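Local structure of protein (soluble lytic transglycosylase SLT70) (Escherichia coli, 1QSA) at residues R349-M354 and Y587-L592; A356-G361 and T612-R617. The protein cleaves the glycosidic bonds between N-acetylmuramic acid and N-acetylglucosamine in peptidoglycan, leaving a 1,6-anhydro bond on the muramic acid residue. All blocks are in the same frame, centred on the assembly; numbering follows the deposited sequence. Where two conformers were deposited one is given.

Interactions 1 and 2 share helix 351-359, which meets the C-terminal part of the chain at both of its ends. Residues 349-354, at its start, lie against helix 582-601 in interaction 1; residues 356-361, at its close, lie against the short helix 611-615 in interaction 2. The two centres are 13 Å apart, and the four segments alternate along the chain: the two segments around helix 351-359 come first, and about 225 residues later the two successive C-terminal helices follow in the same order. Interaction 1 is buried, interaction 2 nearer the surface. Together they join the end of the alpha-superhelix to the C-terminal, lysozyme-like part of the chain.

Interaction 1 (R349-M354 and Y587-L592); sequences RGFYPM and YVKNVL. With SO4 (sulfate ion), chain B.
The first turn of helix 351-359 packs on helix 582-601 where the alpha-superhelix of Slt70 meets its lysozyme-like catalytic domain, with F351 and K589 at the centre. The aliphatic stem of K589 passes over one face of the F351 ring at about a right angle, in a CH-pi contact: K589 CG sits 3.9 Å from the F351 ring centroid, 14° off the ring normal. With its CG anti to the backbone N (chi1 179°), F351 brings its ring into the angle between K589 and L592. At the ring edge, F351 CE1 touches L592 CD1 at 3.7 Å. The backbone also takes part, K589 O lying 3.8 Å from F351 CD1. One helix, 582-601, carries both this packing and Y587, whose OH hydrogen-bonds to E478, the predicted active-site residue. Beyond CG, K589 runs fully extended to the rim of Y352, where K589 NZ comes within 3.9 Å of Y352 CE2 near the ring plane. Both polar ends converge on E577, which forms a salt bridge with K589 NZ and a hydrogen bond with Y352 OH. At the start of the segment, R349 NE makes a weak hydrogen bond to sulfate O3 (3.4 Å, 147°); R448 and Y597 also hold this ion, probably a crystallisation solute.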
loop_
_atom_site.group_PDB
_atom_site.type_symbol
_atom_site.label_atom_id
_atom_site.label_comp_id
_atom_site.label_asym_id
_atom_site.label_seq_id
_atom_site.Cartn_x
_atom_site.Cartn_y
_atom_site.Cartn_z
ATOM N N ARG A 349 2.553 2.745 22.406
ATOM C CA ARG A 349 2.908 3.757 21.419
ATOM C C ARG A 349 1.757 4.016 20.451
ATOM O O ARG A 349 1.028 3.094 20.102
ATOM C CB ARG A 349 4.139 3.253 20.641
ATOM C CG ARG A 349 4.726 4.199 19.618
ATOM C CD ARG A 349 5.787 3.471 18.757
ATOM N NE ARG A 349 5.189 2.357 18.018
ATOM C CZ ARG A 349 5.291 1.078 18.363
ATOM N NH1 ARG A 349 6.029 0.717 19.405
ATOM N NH2 ARG A 349 4.689 0.151 17.637
ATOM N N GLY A 350 1.566 5.271 20.058
ATOM C CA GLY A 350 0.541 5.561 19.072
ATOM C C GLY A 350 -0.619 6.473 19.396
ATOM O O GLY A 350 -0.683 7.093 20.454
ATOM N N PHE A 351 -1.527 6.558 18.431
ATOM C CA PHE A 351 -2.706 7.408 18.517
ATOM C C PHE A 351 -3.540 7.233 19.786
ATOM O O PHE A 351 -3.681 8.185 20.550
ATOM C CB PHE A 351 -3.589 7.216 17.285
ATOM C CG PHE A 351 -4.844 8.045 17.301
ATOM C CD1 PHE A 351 -4.810 9.394 16.963
ATOM C CD2 PHE A 351 -6.067 7.468 17.646
ATOM C CE1 PHE A 351 -5.984 10.147 16.968
ATOM C CE2 PHE A 351 -7.236 8.208 17.652
ATOM C CZ PHE A 351 -7.197 9.554 17.312
ATOM N N TYR A 352 -4.084 6.039 20.011
ATOM C CA TYR A 352 -4.915 5.833 21.208
ATOM C C TYR A 352 -4.174 6.038 22.530
ATOM O O TYR A 352 -4.750 6.577 23.474
ATOM C CB TYR A 352 -5.724 4.540 21.126
ATOM C CG TYR A 352 -7.032 4.767 20.404
ATOM C CD1 TYR A 352 -8.067 5.447 21.034
ATOM C CD2 TYR A 352 -7.227 4.328 19.089
ATOM C CE1 TYR A 352 -9.267 5.693 20.388
ATOM C CE2 TYR A 352 -8.433 4.571 18.419
ATOM C CZ TYR A 352 -9.448 5.257 19.090
ATOM O OH TYR A 352 -10.644 5.528 18.494
ATOM N N PRO A 353 -2.920 5.559 22.639
ATOM C CA PRO A 353 -2.207 5.796 23.896
ATOM C C PRO A 353 -2.147 7.313 24.151
ATOM O O PRO A 353 -2.277 7.767 25.286
ATOM C CB PRO A 353 -0.822 5.220 23.592
ATOM C CG PRO A 353 -1.155 4.022 22.813
ATOM C CD PRO A 353 -2.259 4.488 21.869
ATOM N N MET A 354 -1.984 8.110 23.087
ATOM C CA MET A 354 -1.940 9.570 23.235
ATOM C C MET A 354 -3.319 10.165 23.565
ATOM O O MET A 354 -3.422 11.151 24.308
ATOM C CB MET A 354 -1.452 10.220 21.929
ATOM C CG MET A 354 -0.022 9.918 21.537
ATOM S SD MET A 354 0.381 10.705 19.945
ATOM C CE MET A 354 2.008 10.017 19.669
ATOM N N TYR A 587 -4.975 7.181 8.081
ATOM C CA TYR A 587 -4.165 8.342 7.696
ATOM C C TYR A 587 -4.249 9.427 8.783
ATOM O O TYR A 587 -3.227 9.969 9.222
ATOM C CB TYR A 587 -4.703 8.883 6.365
ATOM C CG TYR A 587 -3.955 10.060 5.775
ATOM C CD1 TYR A 587 -4.299 11.370 6.107
ATOM C CD2 TYR A 587 -2.934 9.862 4.853
ATOM C CE1 TYR A 587 -3.645 12.461 5.534
ATOM C CE2 TYR A 587 -2.268 10.947 4.264
ATOM C CZ TYR A 587 -2.632 12.241 4.610
ATOM O OH TYR A 587 -2.025 13.320 4.020
ATOM N N VAL A 588 -5.470 9.742 9.216
ATOM C CA VAL A 588 -5.687 10.779 10.224
ATOM C C VAL A 588 -5.009 10.403 11.544
ATOM O O VAL A 588 -4.327 11.230 12.146
ATOM C CB VAL A 588 -7.191 11.064 10.413
ATOM C CG1 VAL A 588 -7.412 12.043 11.549
ATOM C CG2 VAL A 588 -7.748 11.649 9.113
ATOM N N LYS A 589 -5.169 9.149 11.956
ATOM C CA LYS A 589 -4.542 8.666 13.187
ATOM C C LYS A 589 -3.024 8.809 13.099
ATOM O O LYS A 589 -2.386 9.319 14.020
ATOM C CB LYS A 589 -4.921 7.207 13.434
ATOM C CG LYS A 589 -6.384 7.024 13.824
ATOM C CD LYS A 589 -6.702 5.564 14.032
ATOM C CE LYS A 589 -8.150 5.375 14.472
ATOM N NZ LYS A 589 -8.471 3.900 14.571
ATOM N N ASN A 590 -2.451 8.370 11.986
ATOM C CA ASN A 590 -1.007 8.481 11.802
ATOM C C ASN A 590 -0.536 9.936 11.831
ATOM O O ASN A 590 0.397 10.281 12.538
ATOM C CB ASN A 590 -0.579 7.869 10.461
ATOM C CG ASN A 590 -0.550 6.357 10.484
ATOM O OD1 ASN A 590 -0.664 5.725 11.544
ATOM N ND2 ASN A 590 -0.364 5.762 9.312
ATOM N N VAL A 591 -1.188 10.790 11.054
ATOM C CA VAL A 591 -0.751 12.181 10.976
ATOM C C VAL A 591 -0.792 12.897 12.331
ATOM O O VAL A 591 0.139 13.635 12.672
ATOM C CB VAL A 591 -1.524 12.946 9.874
ATOM C CG1 VAL A 591 -1.204 14.443 9.932
ATOM C CG2 VAL A 591 -1.162 12.369 8.489
ATOM N N LEU A 592 -1.839 12.643 13.120
ATOM C CA LEU A 592 -1.947 13.250 14.445
ATOM C C LEU A 592 -0.842 12.719 15.371
ATOM O O LEU A 592 -0.213 13.511 16.083
ATOM C CB LEU A 592 -3.331 13.007 15.052
ATOM C CG LEU A 592 -4.484 13.678 14.285
ATOM C CD1 LEU A 592 -5.805 13.245 14.913
ATOM C CD2 LEU A 592 -4.356 15.181 14.266
HETATM S S SO4 B . 3.334 4.898 15.654
HETATM O O1 SO4 B . 2.435 6.055 15.830
HETATM O O2 SO4 B . 4.589 5.137 16.394
HETATM O O3 SO4 B . 2.659 3.706 16.194
HETATM O O4 SO4 B . 3.627 4.674 14.227
#

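Interaction 2 (A356-G361 and T612-R617); sequences AAQRIG and TEWGRR
Helix 351-359 and helix 611-615 keep their backbones well apart, Q358 CA lying 8.9 Å from W614 CA, and the indole of W614 spans the gap. The two side chains run antiparallel, the Q358 amide stacked on one face of the indole with the planes 8° apart. Q358 CG stands over the six-membered ring, 3.6 Å from its centroid and 4° off the normal, a CH-pi contact; Q358 CD lies 3.5 Å from W614 CE3, Q358 NE2 near the five-membered ring, 3.7 Å from W614 CG. Its CG anti to the backbone N (chi1 -173°), Q358 carries the amide flat along the ring, and the bond from M609 N to Q358 OE1 helps fix its rotation. This surface contact, away from the predicted active site, sets the end of helix 351-359 against 611-615, the last helix of the chain. A Schellman motif closes the former, with G361 at positive phi as its C-prime residue and G361 N bonded to Q358 O. The far end of the indole meets backbone, W614 CZ2 lying 3.6 Å from R359 CA. The R359 side chain crosses the indole at about a right angle, CD 4.1 Å from W614 CZ2, before its guanidinium pairs with D327. With an alanine in place of W614, the Q358 amide would probably lose the surface it stacks on, leaving a gap between the two helices.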
loop_
_atom_site.group_PDB
_atom_site.type_symbol
_atom_site.label_atom_id
_atom_site.label_comp_id
_atom_site.label_asym_id
_atom_site.label_seq_id
_atom_site.Cartn_x
_atom_site.Cartn_y
_atom_site.Cartn_z
ATOM N N ALA A 356 -5.568 8.576 25.230
ATOM C CA ALA A 356 -5.754 8.163 26.617
ATOM C C ALA A 356 -5.142 9.167 27.578
ATOM O O ALA A 356 -5.790 9.570 28.543
ATOM C CB ALA A 356 -5.190 6.754 26.840
ATOM N N ALA A 357 -3.910 9.591 27.293
ATOM C CA ALA A 357 -3.219 10.573 28.123
ATOM C C ALA A 357 -3.989 11.902 28.164
ATOM O O ALA A 357 -4.213 12.461 29.243
ATOM C CB ALA A 357 -1.808 10.791 27.602
ATOM N N GLN A 358 -4.410 12.404 26.997
ATOM C CA GLN A 358 -5.158 13.654 26.946
ATOM C C GLN A 358 -6.513 13.526 27.667
ATOM O O GLN A 358 -6.926 14.445 28.365
ATOM C CB GLN A 358 -5.358 14.123 25.496
ATOM C CG GLN A 358 -5.991 15.517 25.400
ATOM C CD GLN A 358 -5.639 16.286 24.123
ATOM O OE1 GLN A 358 -4.962 15.770 23.231
ATOM N NE2 GLN A 358 -6.125 17.519 24.029
ATOM N N ARG A 359 -7.159 12.369 27.547
ATOM C CA ARG A 359 -8.456 12.146 28.194
ATOM C C ARG A 359 -8.364 12.292 29.716
ATOM O O ARG A 359 -9.199 12.962 30.320
ATOM C CB ARG A 359 -9.038 10.776 27.815
ATOM C CG ARG A 359 -10.424 10.480 28.431
ATOM C CD ARG A 359 -11.446 11.503 27.942
ATOM N NE ARG A 359 -12.752 11.421 28.612
ATOM C CZ ARG A 359 -13.720 10.581 28.267
ATOM N NH1 ARG A 359 -13.508 9.660 27.336
ATOM N NH2 ARG A 359 -14.886 10.618 28.916
ATOM N N ILE A 360 -7.332 11.720 30.334
ATOM C CA ILE A 360 -7.208 11.840 31.792
ATOM C C ILE A 360 -6.345 13.000 32.289
ATOM O O ILE A 360 -6.048 13.093 33.482
ATOM C CB ILE A 360 -6.759 10.528 32.448
ATOM C CG1 ILE A 360 -5.391 10.091 31.918
ATOM C CG2 ILE A 360 -7.815 9.463 32.225
ATOM C CD1 ILE A 360 -4.966 8.737 32.446
ATOM N N GLY A 361 -5.950 13.881 31.374
ATOM C CA GLY A 361 -5.161 15.044 31.736
ATOM C C GLY A 361 -3.736 14.800 32.182
ATOM O O GLY A 361 -3.193 15.567 32.981
ATOM N N THR A 612 -9.131 23.478 21.201
ATOM C CA THR A 612 -10.229 23.703 20.263
ATOM C C THR A 612 -10.628 22.423 19.525
ATOM O O THR A 612 -11.816 22.093 19.434
ATOM C CB THR A 612 -9.887 24.844 19.287
ATOM O OG1 THR A 612 -9.721 26.059 20.043
ATOM C CG2 THR A 612 -11.006 25.044 18.278
ATOM N N GLU A 613 -9.642 21.675 19.045
ATOM C CA GLU A 613 -9.924 20.420 18.354
ATOM C C GLU A 613 -10.558 19.419 19.320
ATOM O O GLU A 613 -11.538 18.739 18.982
ATOM C CB GLU A 613 -8.625 19.827 17.797
ATOM C CG GLU A 613 -8.047 20.600 16.616
ATOM C CD GLU A 613 -6.605 20.217 16.307
ATOM O OE1 GLU A 613 -5.923 19.681 17.197
ATOM O OE2 GLU A 613 -6.145 20.469 15.174
ATOM N N TRP A 614 -9.975 19.310 20.512
ATOM C CA TRP A 614 -10.442 18.376 21.535
ATOM C C TRP A 614 -11.874 18.621 22.012
ATOM O O TRP A 614 -12.615 17.667 22.253
ATOM C CB TRP A 614 -9.496 18.423 22.745
ATOM C CG TRP A 614 -9.781 17.400 23.825
ATOM C CD1 TRP A 614 -10.413 17.612 25.031
ATOM C CD2 TRP A 614 -9.414 16.016 23.806
ATOM N NE1 TRP A 614 -10.457 16.441 25.754
ATOM C CE2 TRP A 614 -9.850 15.446 25.033
ATOM C CE3 TRP A 614 -8.759 15.202 22.880
ATOM C CZ2 TRP A 614 -9.647 14.096 25.349
ATOM C CZ3 TRP A 614 -8.555 13.854 23.195
ATOM C CH2 TRP A 614 -9.000 13.319 24.423
ATOM N N GLY A 615 -12.254 19.890 22.114
ATOM C CA GLY A 615 -13.573 20.243 22.633
ATOM C C GLY A 615 -14.714 20.552 21.686
ATOM O O GLY A 615 -15.856 20.680 22.119
ATOM N N ARG A 616 -14.409 20.668 20.401
ATOM C CA ARG A 616 -15.388 20.977 19.367
ATOM C C ARG A 616 -16.454 19.878 19.227
ATOM O O ARG A 616 -16.221 18.720 19.575
ATOM C CB ARG A 616 -14.656 21.141 18.034
ATOM C CG ARG A 616 -15.553 21.512 16.899
ATOM C CD ARG A 616 -14.979 21.093 15.574
ATOM N NE ARG A 616 -16.047 21.084 14.589
ATOM C CZ ARG A 616 -16.324 22.095 13.777
ATOM N NH1 ARG A 616 -15.561 23.179 13.781
ATOM N NH2 ARG A 616 -17.336 21.994 12.925
ATOM N N ARG A 617 -17.638 20.265 18.751
ATOM C CA ARG A 617 -18.697 19.301 18.474
ATOM C C ARG A 617 -18.436 18.845 17.027
ATOM O O ARG A 617 -18.049 19.650 16.178
ATOM C CB ARG A 617 -20.083 19.951 18.613
ATOM C CG ARG A 617 -20.369 20.514 20.009
ATOM C CD ARG A 617 -21.815 21.029 20.144
ATOM N NE ARG A 617 -22.278 21.690 18.923
ATOM C CZ ARG A 617 -23.324 21.284 18.202
ATOM N NH1 ARG A 617 -24.051 20.247 18.594
ATOM N NH2 ARG A 617 -23.662 21.937 17.097
#